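Side-chain contacts in galactitol 1-phosphate 5-dehydrogenase (Escherichia coli, PDB 4UEJ), which oxidises galactitol 1-phosphate to D-tagatose 6-phosphate with NAD(+) as a zinc-containing dehydrogenase of galactitol metabolism: residues D73-G78 with V128-T133; I143-V148 with G173-Q178; A180-A185 with S303-E308. One frame throughout, in Å; residues are numbered along the deposited sequence.

Contact 1: D73-G78 with V128-T133; sequences DDLHPG and VFALPT
Next to Leu75, which packs on Val128 and Ala130, Asp74 OD2 makes a salt bridge with Arg125 NH2. The contact belongs to the GroES-like domain of this zinc-containing alcohol dehydrogenase. It is apolar packing of a loop on a strand. Residues 73-78 lie in the loop between strands 60-68 and 80-83, and Val128 to Ala130 form strand 128-130, which pairs antiparallel with 80-83. The loop thus folds back toward a strand that pairs with the one it leads into. Leu75 does all the reaching from the loop. Its CG stands beside the backbone N (chi1 -77°), and its CD1 is anti to CA (chi2 -176°), which extends it toward Val128. The Leu75 and Val128 side chains cross obliquely. Ala130 is a looser neighbour, with its CB 4.4 Å from Leu75 CD2. Leu75 and Val128 are both buried. The Leu75 side chain also touches Arg125, while Val128 packs on Val81 of strand 80-83. Phe129 points away from the loop at its CB, and its ring packs on Ile143 and Ser303. The closest approach is methyl to methyl: Leu75 CD1 lies 3.5 Å from Val128 CG2.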
loop_
_atom_site.group_PDB
_atom_site.type_symbol
_atom_site.label_atom_id
_atom_site.label_comp_id
_atom_site.label_asym_id
_atom_site.label_seq_id
_atom_site.Cartn_x
_atom_site.Cartn_y
_atom_site.Cartn_z
ATOM N N ASP A 73 -40.524 9.959 7.244
ATOM C CA ASP A 73 -41.156 11.272 7.147
ATOM C C ASP A 73 -40.500 12.198 6.123
ATOM O O ASP A 73 -41.012 13.287 5.853
ATOM C CB ASP A 73 -41.184 11.953 8.527
ATOM C CG ASP A 73 -39.788 12.219 9.103
ATOM O OD1 ASP A 73 -38.774 12.031 8.398
ATOM O OD2 ASP A 73 -39.711 12.634 10.279
ATOM N N ASP A 74 -39.381 11.768 5.547
ATOM C CA ASP A 74 -38.644 12.640 4.639
ATOM C C ASP A 74 -38.625 12.117 3.203
ATOM O O ASP A 74 -37.873 12.608 2.365
ATOM C CB ASP A 74 -37.220 12.863 5.159
ATOM C CG ASP A 74 -36.379 11.594 5.165
ATOM O OD1 ASP A 74 -36.940 10.477 5.132
ATOM O OD2 ASP A 74 -35.140 11.722 5.220
ATOM N N LEU A 75 -39.472 11.133 2.922
ATOM C CA LEU A 75 -39.660 10.643 1.563
ATOM C C LEU A 75 -41.126 10.368 1.304
ATOM O O LEU A 75 -41.879 10.036 2.219
ATOM C CB LEU A 75 -38.846 9.378 1.305
ATOM C CG LEU A 75 -37.349 9.518 1.054
ATOM C CD1 LEU A 75 -36.793 8.153 0.725
ATOM C CD2 LEU A 75 -37.060 10.512 -0.067
ATOM N N HIS A 76 -41.528 10.498 0.047
ATOM C CA HIS A 76 -42.925 10.352 -0.314
ATOM C C HIS A 76 -43.042 9.610 -1.634
ATOM O O HIS A 76 -42.100 9.623 -2.433
ATOM C CB HIS A 76 -43.591 11.730 -0.385
ATOM C CG HIS A 76 -43.480 12.509 0.889
ATOM N ND1 HIS A 76 -42.357 13.237 1.221
ATOM C CD2 HIS A 76 -44.337 12.645 1.928
ATOM C CE1 HIS A 76 -42.534 13.802 2.403
ATOM N NE2 HIS A 76 -43.726 13.456 2.855
ATOM N N PRO A 77 -44.179 8.929 -1.852
ATOM C CA PRO A 77 -44.439 8.274 -3.138
ATOM C C PRO A 77 -44.200 9.215 -4.321
ATOM O O PRO A 77 -44.706 10.338 -4.335
ATOM C CB PRO A 77 -45.917 7.886 -3.041
ATOM C CG PRO A 77 -46.153 7.700 -1.584
ATOM C CD PRO A 77 -45.274 8.707 -0.889
ATOM N N GLY A 78 -43.420 8.761 -5.293
ATOM C CA GLY A 78 -43.101 9.575 -6.450
ATOM C C GLY A 78 -41.707 10.170 -6.405
ATOM O O GLY A 78 -41.178 10.580 -7.434
ATOM N N VAL A 128 -31.755 4.204 0.480
ATOM C CA VAL A 128 -32.061 5.020 -0.696
ATOM C C VAL A 128 -31.516 6.425 -0.523
ATOM O O VAL A 128 -31.383 6.930 0.596
ATOM C CB VAL A 128 -33.574 5.099 -0.996
ATOM C CG1 VAL A 128 -34.123 3.729 -1.369
ATOM C CG2 VAL A 128 -34.327 5.670 0.180
ATOM N N PHE A 129 -31.211 7.043 -1.658
ATOM C CA PHE A 129 -30.572 8.346 -1.722
ATOM C C PHE A 129 -31.360 9.191 -2.702
ATOM O O PHE A 129 -31.485 8.835 -3.862
ATOM C CB PHE A 129 -29.109 8.189 -2.148
ATOM C CG PHE A 129 -28.398 9.475 -2.449
ATOM C CD1 PHE A 129 -27.800 10.205 -1.435
ATOM C CD2 PHE A 129 -28.262 9.919 -3.760
ATOM C CE1 PHE A 129 -27.113 11.378 -1.715
ATOM C CE2 PHE A 129 -27.579 11.085 -4.045
ATOM C CZ PHE A 129 -27.006 11.818 -3.014
ATOM N N ALA A 130 -31.920 10.292 -2.212
ATOM C CA ALA A 130 -32.836 11.099 -3.009
ATOM C C ALA A 130 -32.111 11.804 -4.145
ATOM O O ALA A 130 -31.061 12.397 -3.937
ATOM C CB ALA A 130 -33.546 12.115 -2.128
ATOM N N LEU A 131 -32.696 11.737 -5.338
ATOM C CA LEU A 131 -32.151 12.395 -6.525
ATOM C C LEU A 131 -32.765 13.777 -6.707
ATOM O O LEU A 131 -33.906 14.011 -6.302
ATOM C CB LEU A 131 -32.420 11.548 -7.778
ATOM C CG LEU A 131 -32.063 10.068 -7.681
ATOM C CD1 LEU A 131 -32.412 9.321 -8.959
ATOM C CD2 LEU A 131 -30.609 9.957 -7.375
ATOM N N PRO A 132 -32.020 14.693 -7.333
ATOM C CA PRO A 132 -32.630 15.957 -7.756
ATOM C C PRO A 132 -33.805 15.673 -8.680
ATOM O O PRO A 132 -33.748 14.735 -9.476
ATOM C CB PRO A 132 -31.497 16.673 -8.500
ATOM C CG PRO A 132 -30.248 16.040 -7.999
ATOM C CD PRO A 132 -30.603 14.602 -7.718
ATOM N N THR A 133 -34.863 16.467 -8.567
ATOM C CA THR A 133 -36.089 16.202 -9.308
ATOM C C THR A 133 -35.914 16.332 -10.824
ATOM O O THR A 133 -36.682 15.746 -11.589
ATOM C CB THR A 133 -37.228 17.140 -8.850
ATOM O OG1 THR A 133 -36.799 18.504 -8.945
ATOM C CG2 THR A 133 -37.625 16.834 -7.410
#

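Contact 2: I143-V148 with G173-Q178; sequences IEPITV and GLLAIQ
This is buried, wholly apolar packing between two helices, made by Leu175 against Pro145 and Ile146. Helix 143-155 carries Glu144, probably a ligand of the catalytic zinc as in related enzymes. Helix 171-182 follows strand 163-167, the first strand of the Rossmann-type parallel sheet, and its Gly173 fits the last glycine of a GxGxxG pattern. The backbones come close, with the CA atoms of Ile146 and Leu175 5.9 Å apart.

Leu175 carries one whole side of the contact. Its CG lies beside the backbone N (chi1 -72°), and both methyls meet the facing turn. CD1 lies 3.9 Å from Pro145 CB and equally close to the backbone N of Ile146. CD2 lies 3.8 Å from Ile146 CG1. That same CG1 is 4.0 Å from Leu175 CD1, so the methylene sits against both branches of the fork. The Ile146 and Leu175 side chains cross at about a right angle.

The polar side chains of 143-148 take no part in this packing. Thr147 OG1 donates to Glu144 O over 2.7 Å, tilted 18° from the carbonyl plane. The same carbonyl receives a weak bond from Val148 N at 3.4 Å. Asn289 ND2 links the Thr147 and Glu144 side chains, bonding to Thr147 OG1 and, only weakly, to Glu144 OE2.

The side chain of Pro145 is about 6 Å from the zinc of the catalytic site, which Cys38 and His59 bind in this structure. Pro145 also touches Glu60 of strand 60-68 and Ile172 of helix 171-182, while Ile146 meets Ala302 and Leu306 of helix 297-307, so helices 171-182 and 297-307 both pack on it.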
loop_
_atom_site.group_PDB
_atom_site.type_symbol
_atom_site.label_atom_id
_atom_site.label_comp_id
_atom_site.label_asym_id
_atom_site.label_seq_id
_atom_site.Cartn_x
_atom_site.Cartn_y
_atom_site.Cartn_z
ATOM N N ILE A 143 -25.122 6.421 -10.086
ATOM C CA ILE A 143 -24.553 7.081 -8.913
ATOM C C ILE A 143 -23.664 6.148 -8.102
ATOM O O ILE A 143 -22.558 6.530 -7.723
ATOM C CB ILE A 143 -25.643 7.653 -8.015
ATOM C CG1 ILE A 143 -26.345 8.789 -8.750
ATOM C CG2 ILE A 143 -25.055 8.165 -6.700
ATOM C CD1 ILE A 143 -27.237 9.585 -7.855
ATOM N N GLU A 144 -24.141 4.934 -7.840
ATOM C CA GLU A 144 -23.362 3.971 -7.087
ATOM C C GLU A 144 -22.003 3.667 -7.769
ATOM O O GLU A 144 -20.954 3.766 -7.110
ATOM C CB GLU A 144 -24.200 2.706 -6.851
ATOM C CG GLU A 144 -23.717 1.831 -5.709
ATOM C CD GLU A 144 -22.643 0.866 -6.122
ATOM O OE1 GLU A 144 -22.362 0.774 -7.334
ATOM O OE2 GLU A 144 -22.060 0.212 -5.229
ATOM N N PRO A 145 -21.995 3.350 -9.083
ATOM C CA PRO A 145 -20.665 3.114 -9.668
ATOM C C PRO A 145 -19.770 4.369 -9.743
ATOM O O PRO A 145 -18.538 4.219 -9.648
ATOM C CB PRO A 145 -20.990 2.559 -11.075
ATOM C CG PRO A 145 -22.423 2.870 -11.315
ATOM C CD PRO A 145 -23.071 2.853 -9.962
ATOM N N ILE A 146 -20.350 5.564 -9.847
ATOM C CA ILE A 146 -19.548 6.790 -9.756
ATOM C C ILE A 146 -18.845 6.857 -8.408
ATOM O O ILE A 146 -17.654 7.159 -8.321
ATOM C CB ILE A 146 -20.400 8.037 -9.938
ATOM C CG1 ILE A 146 -20.881 8.108 -11.385
ATOM C CG2 ILE A 146 -19.586 9.310 -9.646
ATOM C CD1 ILE A 146 -21.986 9.086 -11.552
ATOM N N THR A 147 -19.586 6.553 -7.350
ATOM C CA THR A 147 -19.004 6.703 -6.022
ATOM C C THR A 147 -17.866 5.736 -5.751
ATOM O O THR A 147 -17.089 5.983 -4.851
ATOM C CB THR A 147 -20.040 6.540 -4.886
ATOM O OG1 THR A 147 -20.579 5.210 -4.889
ATOM C CG2 THR A 147 -21.156 7.596 -5.029
ATOM N N VAL A 148 -17.774 4.642 -6.501
ATOM C CA VAL A 148 -16.650 3.722 -6.338
ATOM C C VAL A 148 -15.322 4.462 -6.569
ATOM O O VAL A 148 -14.409 4.435 -5.718
ATOM C CB VAL A 148 -16.754 2.531 -7.290
ATOM C CG1 VAL A 148 -15.512 1.677 -7.209
ATOM C CG2 VAL A 148 -17.993 1.699 -6.950
ATOM N N GLY A 173 -13.926 2.404 -14.364
ATOM C CA GLY A 173 -12.763 3.132 -14.860
ATOM C C GLY A 173 -13.088 4.344 -15.718
ATOM O O GLY A 173 -12.485 5.409 -15.563
ATOM N N LEU A 174 -14.031 4.196 -16.645
ATOM C CA LEU A 174 -14.389 5.318 -17.486
ATOM C C LEU A 174 -15.021 6.428 -16.663
ATOM O O LEU A 174 -14.784 7.597 -16.926
ATOM C CB LEU A 174 -15.339 4.876 -18.598
ATOM C CG LEU A 174 -14.686 3.962 -19.631
ATOM C CD1 LEU A 174 -15.724 3.357 -20.588
ATOM C CD2 LEU A 174 -13.637 4.755 -20.412
ATOM N N LEU A 175 -15.838 6.067 -15.672
ATOM C CA LEU A 175 -16.423 7.084 -14.788
ATOM C C LEU A 175 -15.324 7.799 -14.004
ATOM O O LEU A 175 -15.357 9.021 -13.840
ATOM C CB LEU A 175 -17.444 6.464 -13.833
ATOM C CG LEU A 175 -18.758 6.038 -14.525
ATOM C CD1 LEU A 175 -19.551 5.107 -13.593
ATOM C CD2 LEU A 175 -19.583 7.231 -14.894
ATOM N N ALA A 176 -14.352 7.026 -13.531
ATOM C CA ALA A 176 -13.234 7.586 -12.785
ATOM C C ALA A 176 -12.444 8.603 -13.612
ATOM O O ALA A 176 -11.993 9.622 -13.091
ATOM C CB ALA A 176 -12.317 6.472 -12.293
ATOM N N ILE A 177 -12.272 8.336 -14.898
ATOM C CA ILE A 177 -11.635 9.313 -15.775
ATOM C C ILE A 177 -12.388 10.622 -15.774
ATOM O O ILE A 177 -11.791 11.688 -15.590
ATOM C CB ILE A 177 -11.538 8.790 -17.207
ATOM C CG1 ILE A 177 -10.576 7.601 -17.250
ATOM C CG2 ILE A 177 -11.110 9.912 -18.152
ATOM C CD1 ILE A 177 -10.597 6.852 -18.564
ATOM N N GLN A 178 -13.702 10.538 -15.975
ATOM C CA GLN A 178 -14.549 11.717 -16.002
ATOM C C GLN A 178 -14.500 12.483 -14.686
ATOM O O GLN A 178 -14.436 13.717 -14.683
ATOM C CB GLN A 178 -15.992 11.327 -16.334
ATOM C CG GLN A 178 -16.150 10.642 -17.667
ATOM C CD GLN A 178 -17.600 10.339 -17.969
ATOM O OE1 GLN A 178 -18.488 11.028 -17.485
ATOM N NE2 GLN A 178 -17.847 9.305 -18.763
#

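Contact 3: A180-A185 with S303-E308; sequences AVALGA and SRLLTE
Ala182 and Leu183 meet Leu305 just where helix 171-182 breaks off in a Schellman motif. Gly184 is its C-prime residue, with a positive phi of 88°. Ala185 N reaches back to Ala180 O over 3.0 Å, and Gly184 N bonds to Val181 O at 3.3 Å. The other segment is also a helix end, since helix 297-307 stops at Thr307. The contact therefore joins the C-terminal turns of two helices, one of them the helix that follows the first strand of the Rossmann-type sheet, away from the zinc sites.

The packing is apolar and light. Leu305 is buried and points at the facing segment. Its CG stands anti to its own carbonyl carbon (chi1 -69°), beside the backbone N, with the methyl fork toward Ala182 and Leu183. Leu305 CD2 touches Ala182 CB at 3.9 Å. Leu305 CD1 takes the other neighbour, approaching Leu183 CD2 at a loose 4.5 Å. The CB of Leu183 does not aim at Leu305, but the end of its side chain comes nearer.

Hydrogen bonds finish the second helix. Arg304 O accepts two: Glu308 N at 2.9 Å and the hydroxyl of Thr307 OG1 at 2.8 Å. The hydroxyl comes in at an angle of 115° at the oxygen, well bent from the C=O direction.

Helix 143-155 touches both segments, its Leu150 meeting Leu183 and its Ile143 meeting Leu306. Ala180 packs on Phe153 of the same helix and on Val164 and Val188 of the parallel sheet. Gly184 bonds through its backbone to Asn161, just ahead of strand 163-167, and Ala185 rests on Val164 of that strand.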
loop_
_atom_site.group_PDB
_atom_site.type_symbol
_atom_site.label_atom_id
_atom_site.label_comp_id
_atom_site.label_asym_id
_atom_site.label_seq_id
_atom_site.Cartn_x
_atom_site.Cartn_y
_atom_site.Cartn_z
ATOM N N ALA A 180 -12.037 12.403 -12.388
ATOM C CA ALA A 180 -10.700 12.984 -12.244
ATOM C C ALA A 180 -10.580 14.307 -12.985
ATOM O O ALA A 180 -10.010 15.265 -12.475
ATOM C CB ALA A 180 -9.632 12.004 -12.732
ATOM N N VAL A 181 -11.108 14.364 -14.200
ATOM C CA VAL A 181 -11.073 15.596 -14.969
ATOM C C VAL A 181 -11.875 16.689 -14.267
ATOM O O VAL A 181 -11.422 17.824 -14.140
ATOM C CB VAL A 181 -11.609 15.372 -16.395
ATOM C CG1 VAL A 181 -11.711 16.685 -17.132
ATOM C CG2 VAL A 181 -10.684 14.410 -17.126
ATOM N N ALA A 182 -13.056 16.327 -13.781
ATOM C CA ALA A 182 -13.957 17.299 -13.190
ATOM C C ALA A 182 -13.415 17.860 -11.873
ATOM O O ALA A 182 -13.720 18.999 -11.485
ATOM C CB ALA A 182 -15.332 16.659 -12.973
ATOM N N LEU A 183 -12.611 17.055 -11.198
ATOM C CA LEU A 183 -12.102 17.362 -9.870
ATOM C C LEU A 183 -10.694 17.941 -9.925
ATOM O O LEU A 183 -10.023 18.071 -8.900
ATOM C CB LEU A 183 -12.113 16.110 -9.002
ATOM C CG LEU A 183 -13.506 15.506 -8.778
ATOM C CD1 LEU A 183 -13.351 14.142 -8.176
ATOM C CD2 LEU A 183 -14.344 16.401 -7.894
ATOM N N GLY A 184 -10.240 18.259 -11.132
ATOM C CA GLY A 184 -9.038 19.054 -11.303
ATOM C C GLY A 184 -7.710 18.327 -11.366
ATOM O O GLY A 184 -6.672 18.919 -11.075
ATOM N N ALA A 185 -7.727 17.057 -11.759
ATOM C CA ALA A 185 -6.472 16.347 -12.045
ATOM C C ALA A 185 -5.613 17.131 -13.042
ATOM O O ALA A 185 -6.138 17.756 -13.975
ATOM C CB ALA A 185 -6.771 14.956 -12.588
ATOM N N SER A 303 -23.878 13.063 -7.332
ATOM C CA SER A 303 -25.098 13.717 -7.741
ATOM C C SER A 303 -24.788 15.092 -8.331
ATOM O O SER A 303 -25.313 15.465 -9.376
ATOM C CB SER A 303 -26.058 13.840 -6.563
ATOM O OG SER A 303 -27.278 14.409 -7.014
ATOM N N ARG A 304 -23.913 15.835 -7.670
ATOM C CA ARG A 304 -23.613 17.188 -8.120
ATOM C C ARG A 304 -22.893 17.212 -9.454
ATOM O O ARG A 304 -23.246 18.006 -10.324
ATOM C CB ARG A 304 -22.796 17.914 -7.064
ATOM C CG ARG A 304 -23.614 18.180 -5.821
ATOM C CD ARG A 304 -22.733 18.646 -4.672
ATOM N NE ARG A 304 -23.548 18.975 -3.508
ATOM C CZ ARG A 304 -23.079 19.544 -2.405
ATOM N NH1 ARG A 304 -21.792 19.850 -2.309
ATOM N NH2 ARG A 304 -23.903 19.813 -1.405
ATOM N N LEU A 305 -21.900 16.345 -9.624
ATOM C CA LEU A 305 -21.166 16.275 -10.887
ATOM C C LEU A 305 -22.120 15.945 -12.033
ATOM O O LEU A 305 -21.996 16.487 -13.132
ATOM C CB LEU A 305 -20.048 15.237 -10.807
ATOM C CG LEU A 305 -18.899 15.641 -9.881
ATOM C CD1 LEU A 305 -17.902 14.503 -9.780
ATOM C CD2 LEU A 305 -18.219 16.907 -10.382
ATOM N N LEU A 306 -23.065 15.050 -11.775
ATOM C CA LEU A 306 -24.067 14.717 -12.786
ATOM C C LEU A 306 -24.927 15.925 -13.122
ATOM O O LEU A 306 -25.163 16.240 -14.289
ATOM C CB LEU A 306 -24.949 13.561 -12.301
ATOM C CG LEU A 306 -24.358 12.155 -12.427
ATOM C CD1 LEU A 306 -25.156 11.131 -11.601
ATOM C CD2 LEU A 306 -24.325 11.735 -13.883
ATOM N N THR A 307 -25.398 16.621 -12.100
ATOM C CA THR A 307 -26.299 17.732 -12.355
ATOM C C THR A 307 -25.569 18.855 -13.066
ATOM O O THR A 307 -26.164 19.582 -13.848
ATOM C CB THR A 307 -26.929 18.261 -11.066
ATOM O OG1 THR A 307 -25.909 18.792 -10.211
ATOM C CG2 THR A 307 -27.628 17.147 -10.360
ATOM N N GLU A 308 -24.271 18.972 -12.812
ATOM C CA GLU A 308 -23.465 20.024 -13.426
ATOM C C GLU A 308 -23.006 19.661 -14.823
ATOM O O GLU A 308 -22.258 20.413 -15.432
ATOM C CB GLU A 308 -22.248 20.332 -12.555
ATOM C CG GLU A 308 -22.642 20.967 -11.256
ATOM C CD GLU A 308 -21.509 21.059 -10.276
ATOM O OE1 GLU A 308 -20.334 20.843 -10.648
ATOM O OE2 GLU A 308 -21.814 21.354 -9.118
#

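The three contacts follow one another along the chain, each closing before the next opens. Contacts 2 and 3 are neighbours, with centres about 10 Å apart, and both use helix 171-182. Contact 1 lies in the GroES-like domain, its centre about 23 Å from each of the others. It still touches both. Leu131 CD2 packs on Ile143 CD1 at 3.4 Å, and Pro132 CG packs on Thr307 CG2 at 3.7 Å. Strand 128-130 is followed in the chain by helix 143-155. A continuous run of packing thus leads from the GroES-like domain through helices 143-155 and 297-307 to helix 171-182, which follows the first strand of the parallel sheet.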